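Local coordinates for protein capsid (Human calicivirus NLV/Boxer/2001/US, PDB 4RDL) that forms the protruding domain of a norovirus capsid, which binds Lewis-type histo-blood group glycans and so probably mediates attachment to host cells, at residues D114-F119 with K135-S140; I70-G75 with V169-W174; N81-V86 with T151-D156. One frame throughout, in Å; residues are numbered along the deposited sequence.

All three contacts are antiparallel strand pairings within one sheet. Contacts 1 and 2 are buried, their centres about 8 Å apart, and they are joined because strands 113-121 and 167-177 are neighbours. Contact 3 lies farther from the centre of the chain and is only partly buried; it joins contact 2 through the adjacent strands 72-80 and 83-89, and its Glu-155 N lies 2.9 Å from Val-137 O of contact 1. The chemistry follows the position. Contact 1 presents acid and imidazole groups to the glycan, contact 2 stacks an arginine on a glutamate beside the second subunit, and contact 3 adds bridging waters to its backbone bonds, with no other protein chain touching it.

Contact 1. Residues D114-F119 with K135-S140; sequences DLHMTF and KVVIHS. With GAL (beta-D-galactopyranose), chain C; FUC (alpha-L-fucopyranose), chain B.
Asp-114 and His-139 pair at one end of a beta hairpin, in which strands 113-121 and 133-139 run antiparallel at one side of the sheet of the protruding domain; Asp-114 and His-116 line the glycan pocket. The side chains of Asp-114 and His-139 lie side by side and point the same way, with carboxylate and imidazole planes 15° apart. The CG of Asp-114 is anti to its carbonyl carbon (chi1 -71°), beside the backbone N. OD1 lies 3.3 Å from CD2 of His-139. The other oxygen does the bridging. OD2 accepts a hydrogen bond from O3 of the galactose at 2.7 Å and another from a water 2.8 Å away, and this water lies in the plane of the His-139 ring, 2.7 Å from NE2. Tyr-141 OH holds OD1, so both carboxylate oxygens are engaged.

On the same face His-116 and Val-137 also lie side by side, with Val-137 CG2 3.5 Å from ND1 of the imidazole. The edge of the His-116 ring is turned to the sugars: fucose O2 lies in the plane of the ring, 3.3 Å from CE1, while NE2 is hydrogen-bonded to Ser-176 OG, a residue that also binds the galactose. Backbone hydrogen bonds pair Leu-115 with Ile-138 and Met-117 with Val-136, two in each case.

These four residues turn their side chains to the opposite, apolar face, which packs against Met-73, Leu-170 and Leu-154. Here Met-117 crosses Ile-138 obliquely, bringing CG 3.9 Å from Ile-138 CD1, and its chain then bends away at chi2 and chi3. The ring of Phe-119 reaches the backbone N of Lys-135 with CE2, and its CD2 rests 4.0 Å from Val-136 CG1.

Contact 2. Residues I70-G75 with V169-W174; sequences IARMRG and VLELTW
Arg-72 and Glu-171 carry the charged part of this contact. The guanidinium and carboxylate are stacked with their planes 16° apart, and Glu-171 CD sits over one guanidinium face, displaced from the middle of the group. Arg-72 NH2 is 3.5 Å from Glu-171 OE1, but the oxygen sits off to one side of the plane with no N-H aimed at it, so the salt bridge is one of charge alone. Glu-171 OE1 has a second salt bridge to Arg-72 of the second subunit. The Glu-171 carboxylates of the two subunits approach closely, and the arginines would offset any repulsion if both are ionised.

A water extends the polar network. It accepts from Arg-72 NH1 at 3.0 Å, lying in the guanidinium plane, and donates a weak bond to Leu-170 O.

Backbone bonding is reciprocal between Met-73 and Leu-170, the straighter bond being Leu-170 N to Met-73 O (2.8 Å, 176°). Leu-172 N to Ala-71 O is longer and more bent, at 3.2 Å and 139°.

Apolar packing is local. Leu-170 CD1 meets Met-73 CB at 3.7 Å, and Ala-71 CB touches Leu-172 CB. The extended Arg-74 lies alongside Val-169 with CG and CD against CG1, its head salt-bridged to Glu-167.

The arrangement is an antiparallel strand pair in the middle of the sheet, and strand 167-177 continues into a classic beta bulge, where Thr-173 and Trp-174 both face His-116 and Trp-174 stacks on that ring in the glycan pocket.

Contact 3. Residues N81-V86 with T151-D156; sequences NGNYGV and TVKLED
Val-86 and Val-152 are joined by two backbone hydrogen bonds, the shorter running from Val-86 N to Val-152 O at 2.9 Å. A third bond, from Leu-154 N to Tyr-84 O, is also 2.9 Å long, but its donor stands above the carbonyl plane, 52° out of it. Between Tyr-84 and Leu-154 a water completes the link: it accepts from Tyr-84 N at 2.8 Å and donates to Leu-154 O at 2.7 Å. A second water donates to Asp-156 OD2 and, more weakly, to Tyr-84 OH. The stronger partners of these side chains lie outside the two segments, with Tyr-84 OH hydrogen-bonded to Asp-161 and Asp-156 OD1 to the backbone N of Asn-158.

Tyr-84 and Asp-156 also touch directly. The carboxylate plane is turned 48° from that of the phenol ring, and Asp-156 CG comes 3.4 Å from Tyr-84 CE2. Asp-156 CG is anti to its backbone N (chi1 -173°), which places it beside CE2 and CD2 of the phenol.

Between these points the strands close in on each other at Gly-85, whose CA is 3.0 Å from Val-152 O and 4.1 Å from Lys-153 CA. The apolar packing is carried by Val-86 and Leu-154, which cross at an angle: Val-86 CG2 fits against both methyls of Leu-154, 3.5 Å from CD1. Tyr-84 CB rests more loosely on Leu-154 CB.

Strand 83-89 lies between strands 72-80 and 151-154 in the sheet, and strand 145-146, outermost on this side within the chain, flanks strand 151-154 on its other side. Leu-154 reaches Ile-77 of strand 72-80 as well as Val-136 and Ile-138 of strand 133-139, so its side chain links this outlying pair to the glycan-binding hairpin.

Contact 1. Residues D114-F119 with K135-S140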
loop_
_atom_site.group_PDB
_atom_site.type_symbol
_atom_site.label_atom_id
_atom_site.label_comp_id
_atom_site.label_asym_id
_atom_site.label_seq_id
_atom_site.Cartn_x
_atom_site.Cartn_y
_atom_site.Cartn_z
ATOM N N ASP A 114 8.276 -1.978 -20.690
ATOM C CA ASP A 114 7.672 -0.655 -20.737
ATOM C C ASP A 114 6.798 -0.446 -19.508
ATOM O O ASP A 114 5.816 -1.168 -19.299
ATOM C CB ASP A 114 6.830 -0.485 -22.001
ATOM C CG ASP A 114 7.670 -0.377 -23.267
ATOM O OD1 ASP A 114 8.912 -0.544 -23.211
ATOM O OD2 ASP A 114 7.068 -0.121 -24.331
ATOM N N LEU A 115 7.187 0.522 -18.688
ATOM C CA LEU A 115 6.440 0.884 -17.493
ATOM C C LEU A 115 5.471 2.005 -17.827
ATOM O O LEU A 115 5.887 3.122 -18.158
ATOM C CB LEU A 115 7.388 1.349 -16.385
ATOM C CG LEU A 115 8.590 0.443 -16.102
ATOM C CD1 LEU A 115 9.523 1.121 -15.103
ATOM C CD2 LEU A 115 8.130 -0.925 -15.586
ATOM N N HIS A 116 4.183 1.706 -17.748
ATOM C CA HIS A 116 3.156 2.700 -18.033
ATOM C C HIS A 116 2.742 3.334 -16.723
ATOM O O HIS A 116 2.066 2.703 -15.903
ATOM C CB HIS A 116 1.962 2.050 -18.737
ATOM C CG HIS A 116 2.327 1.409 -20.038
ATOM N ND1 HIS A 116 2.209 2.066 -21.247
ATOM C CD2 HIS A 116 2.856 0.195 -20.316
ATOM C CE1 HIS A 116 2.626 1.269 -22.216
ATOM N NE2 HIS A 116 3.034 0.133 -21.677
ATOM N N MET A 117 3.172 4.578 -16.531
ATOM C CA MET A 117 3.014 5.266 -15.257
ATOM C C MET A 117 1.879 6.266 -15.311
ATOM O O MET A 117 1.644 6.920 -16.334
ATOM C CB MET A 117 4.298 6.016 -14.881
ATOM C CG MET A 117 5.583 5.204 -14.986
ATOM S SD MET A 117 5.678 3.805 -13.858
ATOM C CE MET A 117 5.842 4.611 -12.274
ATOM N N THR A 118 1.192 6.407 -14.189
ATOM C CA THR A 118 0.282 7.518 -13.992
ATOM C C THR A 118 0.962 8.449 -13.000
ATOM O O THR A 118 1.620 7.986 -12.073
ATOM C CB THR A 118 -1.064 7.028 -13.456
ATOM O OG1 THR A 118 -1.742 6.306 -14.491
ATOM C CG2 THR A 118 -1.934 8.195 -13.012
ATOM N N PHE A 119 0.835 9.759 -13.183
ATOM C CA PHE A 119 1.496 10.668 -12.257
ATOM C C PHE A 119 0.659 11.883 -11.899
ATOM O O PHE A 119 -0.284 12.246 -12.610
ATOM C CB PHE A 119 2.880 11.099 -12.767
ATOM C CG PHE A 119 2.848 11.956 -14.009
ATOM C CD1 PHE A 119 2.643 13.330 -13.925
ATOM C CD2 PHE A 119 3.045 11.390 -15.260
ATOM C CE1 PHE A 119 2.628 14.112 -15.066
ATOM C CE2 PHE A 119 3.041 12.170 -16.402
ATOM C CZ PHE A 119 2.828 13.528 -16.304
ATOM N N LYS A 135 0.114 10.930 -17.634
ATOM C CA LYS A 135 0.592 9.567 -17.766
ATOM C C LYS A 135 1.789 9.582 -18.689
ATOM O O LYS A 135 1.954 10.509 -19.491
ATOM C CB LYS A 135 -0.497 8.665 -18.326
ATOM C CG LYS A 135 -1.017 9.130 -19.668
ATOM C CD LYS A 135 -2.237 8.343 -20.095
ATOM C CE LYS A 135 -1.892 6.892 -20.368
ATOM N NZ LYS A 135 -3.047 6.191 -20.999
ATOM N N VAL A 136 2.632 8.567 -18.577
ATOM C CA VAL A 136 3.849 8.522 -19.369
ATOM C C VAL A 136 4.415 7.111 -19.359
ATOM O O VAL A 136 4.169 6.344 -18.427
ATOM C CB VAL A 136 4.887 9.535 -18.833
ATOM C CG1 VAL A 136 5.441 9.092 -17.497
ATOM C CG2 VAL A 136 6.011 9.762 -19.845
ATOM N N VAL A 137 5.141 6.763 -20.415
ATOM C CA VAL A 137 5.815 5.478 -20.498
ATOM C C VAL A 137 7.289 5.675 -20.155
ATOM O O VAL A 137 7.926 6.629 -20.625
ATOM C CB VAL A 137 5.694 4.874 -21.909
ATOM C CG1 VAL A 137 6.435 3.549 -21.990
ATOM C CG2 VAL A 137 4.228 4.712 -22.289
ATOM N N ILE A 138 7.817 4.787 -19.320
ATOM C CA ILE A 138 9.241 4.763 -19.009
ATOM C C ILE A 138 9.816 3.394 -19.365
ATOM O O ILE A 138 9.369 2.364 -18.844
ATOM C CB ILE A 138 9.495 5.064 -17.513
ATOM C CG1 ILE A 138 8.934 6.451 -17.153
ATOM C CG2 ILE A 138 10.990 4.974 -17.176
ATOM C CD1 ILE A 138 9.059 6.796 -15.686
ATOM N N HIS A 139 10.808 3.383 -20.245
ATOM C CA HIS A 139 11.521 2.157 -20.595
ATOM C C HIS A 139 12.499 1.794 -19.491
ATOM O O HIS A 139 13.341 2.613 -19.119
ATOM C CB HIS A 139 12.322 2.362 -21.885
ATOM C CG HIS A 139 11.474 2.591 -23.095
ATOM N ND1 HIS A 139 12.001 2.991 -24.306
ATOM C CD2 HIS A 139 10.140 2.470 -23.285
ATOM C CE1 HIS A 139 11.025 3.104 -25.190
ATOM N NE2 HIS A 139 9.886 2.792 -24.600
ATOM N N SER A 140 12.419 0.567 -18.978
ATOM C CA SER A 140 13.437 0.098 -18.035
ATOM C C SER A 140 14.570 -0.596 -18.802
ATOM O O SER A 140 14.932 -1.749 -18.529
ATOM C CB SER A 140 12.850 -0.796 -16.937
ATOM O OG SER A 140 12.135 -1.884 -17.481
HETATM C C1 GAL C . 2.855 -1.345 -27.978
HETATM C C2 GAL C . 2.942 -0.767 -26.583
HETATM C C3 GAL C . 4.347 -0.655 -26.115
HETATM C C4 GAL C . 5.052 -1.884 -26.239
HETATM C C5 GAL C . 4.981 -2.366 -27.652
HETATM C C6 GAL C . 5.642 -3.646 -27.895
HETATM O O2 GAL C . 2.318 0.514 -26.586
HETATM O O3 GAL C . 4.372 -0.158 -24.762
HETATM O O4 GAL C . 4.485 -2.878 -25.326
HETATM O O5 GAL C . 3.562 -2.522 -28.075
HETATM O O6 GAL C . 5.719 -4.045 -29.183
HETATM C C1 FUC B . 1.371 0.626 -25.580
HETATM C C2 FUC B . 0.996 2.038 -25.418
HETATM C C3 FUC B . 0.323 2.547 -26.634
HETATM C C4 FUC B . -0.860 1.734 -27.018
HETATM C C5 FUC B . -0.534 0.253 -27.090
HETATM C C6 FUC B . -1.737 -0.573 -27.334
HETATM O O2 FUC B . 2.147 2.792 -25.161
HETATM O O3 FUC B . -0.027 3.885 -26.477
HETATM O O4 FUC B . -1.881 1.933 -26.100
HETATM O O5 FUC B . 0.149 -0.205 -25.918
HETATM O O HOH W 1 7.449 2.302 -25.600
#

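Contact 2. Residues I70-G75 with V169-W174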
loop_
_atom_site.group_PDB
_atom_site.type_symbol
_atom_site.label_atom_id
_atom_site.label_comp_id
_atom_site.label_asym_id
_atom_site.label_seq_id
_atom_site.Cartn_x
_atom_site.Cartn_y
_atom_site.Cartn_z
ATOM N N ILE A 70 5.334 0.831 -2.929
ATOM C CA ILE A 70 5.700 -0.171 -3.918
ATOM C C ILE A 70 5.436 0.273 -5.355
ATOM O O ILE A 70 4.323 0.693 -5.692
ATOM C CB ILE A 70 4.964 -1.498 -3.651
ATOM C CG1 ILE A 70 5.331 -2.052 -2.269
ATOM C CG2 ILE A 70 5.283 -2.520 -4.747
ATOM C CD1 ILE A 70 4.412 -3.180 -1.831
ATOM N N ALA A 71 6.479 0.180 -6.183
ATOM C CA ALA A 71 6.389 0.441 -7.620
ATOM C C ALA A 71 6.012 1.883 -7.931
ATOM O O ALA A 71 5.307 2.161 -8.894
ATOM C CB ALA A 71 5.429 -0.547 -8.297
ATOM N N ARG A 72 6.506 2.795 -7.104
ATOM C CA ARG A 72 6.306 4.222 -7.321
ATOM C C ARG A 72 7.633 4.915 -7.563
ATOM O O ARG A 72 8.694 4.352 -7.277
ATOM C CB ARG A 72 5.574 4.847 -6.130
ATOM C CG ARG A 72 4.141 4.338 -5.998
ATOM C CD ARG A 72 3.391 4.996 -4.856
ATOM N NE ARG A 72 2.087 4.375 -4.643
ATOM C CZ ARG A 72 0.922 4.939 -4.951
ATOM N NH1 ARG A 72 0.886 6.144 -5.502
ATOM N NH2 ARG A 72 -0.215 4.292 -4.704
ATOM N N MET A 73 7.555 6.128 -8.106
ATOM C CA MET A 73 8.713 6.993 -8.302
ATOM C C MET A 73 8.340 8.409 -7.911
ATOM O O MET A 73 7.158 8.762 -7.839
ATOM C CB MET A 73 9.149 7.014 -9.768
ATOM C CG MET A 73 9.353 5.654 -10.414
ATOM S SD MET A 73 9.689 5.920 -12.179
ATOM C CE MET A 73 9.661 4.239 -12.799
ATOM N N ARG A 74 9.360 9.228 -7.692
ATOM C CA ARG A 74 9.159 10.649 -7.454
ATOM C C ARG A 74 10.307 11.417 -8.077
ATOM O O ARG A 74 11.448 10.958 -8.070
ATOM C CB ARG A 74 9.082 10.955 -5.955
ATOM C CG ARG A 74 8.879 12.437 -5.638
ATOM C CD ARG A 74 8.493 12.643 -4.179
ATOM N NE ARG A 74 8.350 14.062 -3.858
ATOM C CZ ARG A 74 7.637 14.533 -2.844
ATOM N NH1 ARG A 74 6.991 13.695 -2.040
ATOM N NH2 ARG A 74 7.566 15.845 -2.638
ATOM N N GLY A 75 10.011 12.591 -8.611
ATOM C CA GLY A 75 11.082 13.483 -9.015
ATOM C C GLY A 75 10.605 14.627 -9.872
ATOM O O GLY A 75 9.402 14.860 -10.015
ATOM N N VAL A 169 4.802 12.683 -8.415
ATOM C CA VAL A 169 4.894 11.299 -7.978
ATOM C C VAL A 169 4.251 10.419 -9.041
ATOM O O VAL A 169 3.204 10.768 -9.615
ATOM C CB VAL A 169 4.256 11.082 -6.592
ATOM C CG1 VAL A 169 5.095 11.745 -5.517
ATOM C CG2 VAL A 169 2.843 11.593 -6.548
ATOM N N LEU A 170 4.914 9.306 -9.340
ATOM C CA LEU A 170 4.477 8.400 -10.394
ATOM C C LEU A 170 4.144 7.048 -9.793
ATOM O O LEU A 170 4.793 6.599 -8.845
ATOM C CB LEU A 170 5.575 8.238 -11.446
ATOM C CG LEU A 170 6.122 9.529 -12.077
ATOM C CD1 LEU A 170 7.481 9.883 -11.476
ATOM C CD2 LEU A 170 6.237 9.348 -13.574
ATOM N N GLU A 171 3.117 6.407 -10.342
ATOM C CA GLU A 171 2.739 5.070 -9.910
ATOM C C GLU A 171 2.638 4.152 -11.118
ATOM O O GLU A 171 2.243 4.571 -12.206
ATOM C CB GLU A 171 1.416 5.083 -9.155
ATOM C CG GLU A 171 1.161 3.753 -8.455
ATOM C CD GLU A 171 -0.277 3.555 -8.049
ATOM O OE1 GLU A 171 -0.600 2.429 -7.598
ATOM O OE2 GLU A 171 -1.075 4.514 -8.173
ATOM N N LEU A 172 2.999 2.892 -10.922
ATOM C CA LEU A 172 2.959 1.912 -11.993
ATOM C C LEU A 172 1.528 1.455 -12.257
ATOM O O LEU A 172 0.933 0.745 -11.449
ATOM C CB LEU A 172 3.843 0.717 -11.630
ATOM C CG LEU A 172 3.967 -0.335 -12.733
ATOM C CD1 LEU A 172 4.619 0.257 -13.985
ATOM C CD2 LEU A 172 4.759 -1.534 -12.223
ATOM N N THR A 173 0.972 1.852 -13.395
ATOM C CA THR A 173 -0.408 1.489 -13.730
ATOM C C THR A 173 -0.479 0.140 -14.436
ATOM O O THR A 173 -1.313 -0.708 -14.101
ATOM C CB THR A 173 -1.068 2.570 -14.594
ATOM O OG1 THR A 173 -1.025 3.804 -13.870
ATOM C CG2 THR A 173 -2.521 2.227 -14.913
ATOM N N TRP A 174 0.389 -0.055 -15.418
ATOM C CA TRP A 174 0.484 -1.337 -16.095
ATOM C C TRP A 174 1.848 -1.481 -16.776
ATOM O O TRP A 174 2.628 -0.518 -16.837
ATOM C CB TRP A 174 -0.694 -1.561 -17.066
ATOM C CG TRP A 174 -0.781 -0.617 -18.245
ATOM C CD1 TRP A 174 -1.157 0.700 -18.227
ATOM C CD2 TRP A 174 -0.539 -0.946 -19.618
ATOM N NE1 TRP A 174 -1.132 1.216 -19.506
ATOM C CE2 TRP A 174 -0.767 0.221 -20.380
ATOM C CE3 TRP A 174 -0.146 -2.118 -20.280
ATOM C CZ2 TRP A 174 -0.613 0.255 -21.767
ATOM C CZ3 TRP A 174 -0.006 -2.087 -21.657
ATOM C CH2 TRP A 174 -0.229 -0.904 -22.386
HETATM O O HOH W 2 -3.262 4.088 -5.667
HETATM O O HOH W 3 3.199 7.694 -6.579
#

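Contact 3. Residues N81-V86 with T151-D156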
loop_
_atom_site.group_PDB
_atom_site.type_symbol
_atom_site.label_atom_id
_atom_site.label_comp_id
_atom_site.label_asym_id
_atom_site.label_seq_id
_atom_site.Cartn_x
_atom_site.Cartn_y
_atom_site.Cartn_z
ATOM N N ASN A 81 18.086 18.512 -24.415
ATOM C CA ASN A 81 18.654 17.917 -25.615
ATOM C C ASN A 81 17.617 17.097 -26.385
ATOM O O ASN A 81 17.930 16.042 -26.933
ATOM C CB ASN A 81 19.863 17.054 -25.242
ATOM C CG ASN A 81 20.736 16.719 -26.436
ATOM O OD1 ASN A 81 20.641 17.350 -27.488
ATOM N ND2 ASN A 81 21.599 15.721 -26.276
ATOM N N GLY A 82 16.379 17.587 -26.413
ATOM C CA GLY A 82 15.323 16.976 -27.203
ATOM C C GLY A 82 14.631 15.777 -26.575
ATOM O O GLY A 82 13.870 15.072 -27.238
ATOM N N ASN A 83 14.883 15.545 -25.292
ATOM C CA ASN A 83 14.312 14.390 -24.613
ATOM C C ASN A 83 13.844 14.717 -23.206
ATOM O O ASN A 83 14.440 15.541 -22.508
ATOM C CB ASN A 83 15.313 13.236 -24.582
ATOM C CG ASN A 83 15.616 12.689 -25.966
ATOM O OD1 ASN A 83 16.626 13.035 -26.574
ATOM N ND2 ASN A 83 14.733 11.837 -26.472
ATOM N N TYR A 84 12.762 14.066 -22.800
ATOM C CA TYR A 84 12.205 14.273 -21.473
ATOM C C TYR A 84 12.733 13.226 -20.500
ATOM O O TYR A 84 13.188 12.158 -20.898
ATOM C CB TYR A 84 10.677 14.220 -21.523
ATOM C CG TYR A 84 10.064 15.278 -22.416
ATOM C CD1 TYR A 84 9.586 16.468 -21.889
ATOM C CD2 TYR A 84 9.966 15.083 -23.786
ATOM C CE1 TYR A 84 9.025 17.433 -22.703
ATOM C CE2 TYR A 84 9.410 16.043 -24.609
ATOM C CZ TYR A 84 8.946 17.218 -24.061
ATOM O OH TYR A 84 8.391 18.180 -24.875
ATOM N N GLY A 85 12.665 13.543 -19.217
ATOM C CA GLY A 85 13.102 12.614 -18.199
ATOM C C GLY A 85 12.635 13.031 -16.826
ATOM O O GLY A 85 11.954 14.055 -16.659
ATOM N N VAL A 86 13.007 12.232 -15.833
ATOM C CA VAL A 86 12.780 12.586 -14.440
ATOM C C VAL A 86 14.096 12.531 -13.666
ATOM O O VAL A 86 14.852 11.551 -13.780
ATOM C CB VAL A 86 11.734 11.651 -13.770
ATOM C CG1 VAL A 86 11.670 11.908 -12.272
ATOM C CG2 VAL A 86 10.367 11.841 -14.408
ATOM N N THR A 151 18.567 9.475 -12.887
ATOM C CA THR A 151 17.718 9.899 -14.003
ATOM C C THR A 151 17.135 8.747 -14.819
ATOM O O THR A 151 17.790 7.718 -15.016
ATOM C CB THR A 151 18.456 10.857 -14.977
ATOM O OG1 THR A 151 19.526 10.162 -15.629
ATOM C CG2 THR A 151 19.014 12.068 -14.237
ATOM N N VAL A 152 15.909 8.933 -15.300
ATOM C CA VAL A 152 15.332 8.037 -16.302
ATOM C C VAL A 152 14.691 8.854 -17.417
ATOM O O VAL A 152 14.161 9.948 -17.182
ATOM C CB VAL A 152 14.286 7.057 -15.702
ATOM C CG1 VAL A 152 14.947 6.126 -14.700
ATOM C CG2 VAL A 152 13.118 7.822 -15.074
ATOM N N LYS A 153 14.749 8.323 -18.630
ATOM C CA LYS A 153 14.106 8.962 -19.768
ATOM C C LYS A 153 12.606 8.666 -19.764
ATOM O O LYS A 153 12.181 7.540 -19.461
ATOM C CB LYS A 153 14.729 8.487 -21.093
ATOM C CG LYS A 153 13.982 8.981 -22.322
ATOM C CD LYS A 153 14.631 8.512 -23.616
ATOM C CE LYS A 153 13.856 9.014 -24.822
ATOM N NZ LYS A 153 14.443 8.532 -26.107
ATOM N N LEU A 154 11.818 9.684 -20.099
ATOM C CA LEU A 154 10.385 9.539 -20.333
ATOM C C LEU A 154 10.116 9.553 -21.832
ATOM O O LEU A 154 10.665 10.385 -22.550
ATOM C CB LEU A 154 9.629 10.701 -19.686
ATOM C CG LEU A 154 9.205 10.506 -18.221
ATOM C CD1 LEU A 154 10.305 9.891 -17.350
ATOM C CD2 LEU A 154 8.703 11.830 -17.648
ATOM N N GLU A 155 9.266 8.646 -22.306
ATOM C CA GLU A 155 8.854 8.678 -23.708
ATOM C C GLU A 155 7.973 9.900 -23.945
ATOM O O GLU A 155 7.047 10.166 -23.178
ATOM C CB GLU A 155 8.115 7.391 -24.089
ATOM C CG GLU A 155 8.987 6.155 -23.954
ATOM C CD GLU A 155 10.248 6.265 -24.796
ATOM O OE1 GLU A 155 10.120 6.360 -26.033
ATOM O OE2 GLU A 155 11.360 6.288 -24.219
ATOM N N ASP A 156 8.254 10.642 -25.008
ATOM C CA ASP A 156 7.471 11.830 -25.298
ATOM C C ASP A 156 6.098 11.443 -25.828
ATOM O O ASP A 156 5.990 10.787 -26.858
ATOM C CB ASP A 156 8.205 12.708 -26.314
ATOM C CG ASP A 156 7.525 14.050 -26.540
ATOM O OD1 ASP A 156 6.567 14.378 -25.809
ATOM O OD2 ASP A 156 7.962 14.783 -27.454
HETATM O O HOH W 4 11.735 12.036 -24.399
HETATM O O HOH W 5 6.959 17.148 -27.801
#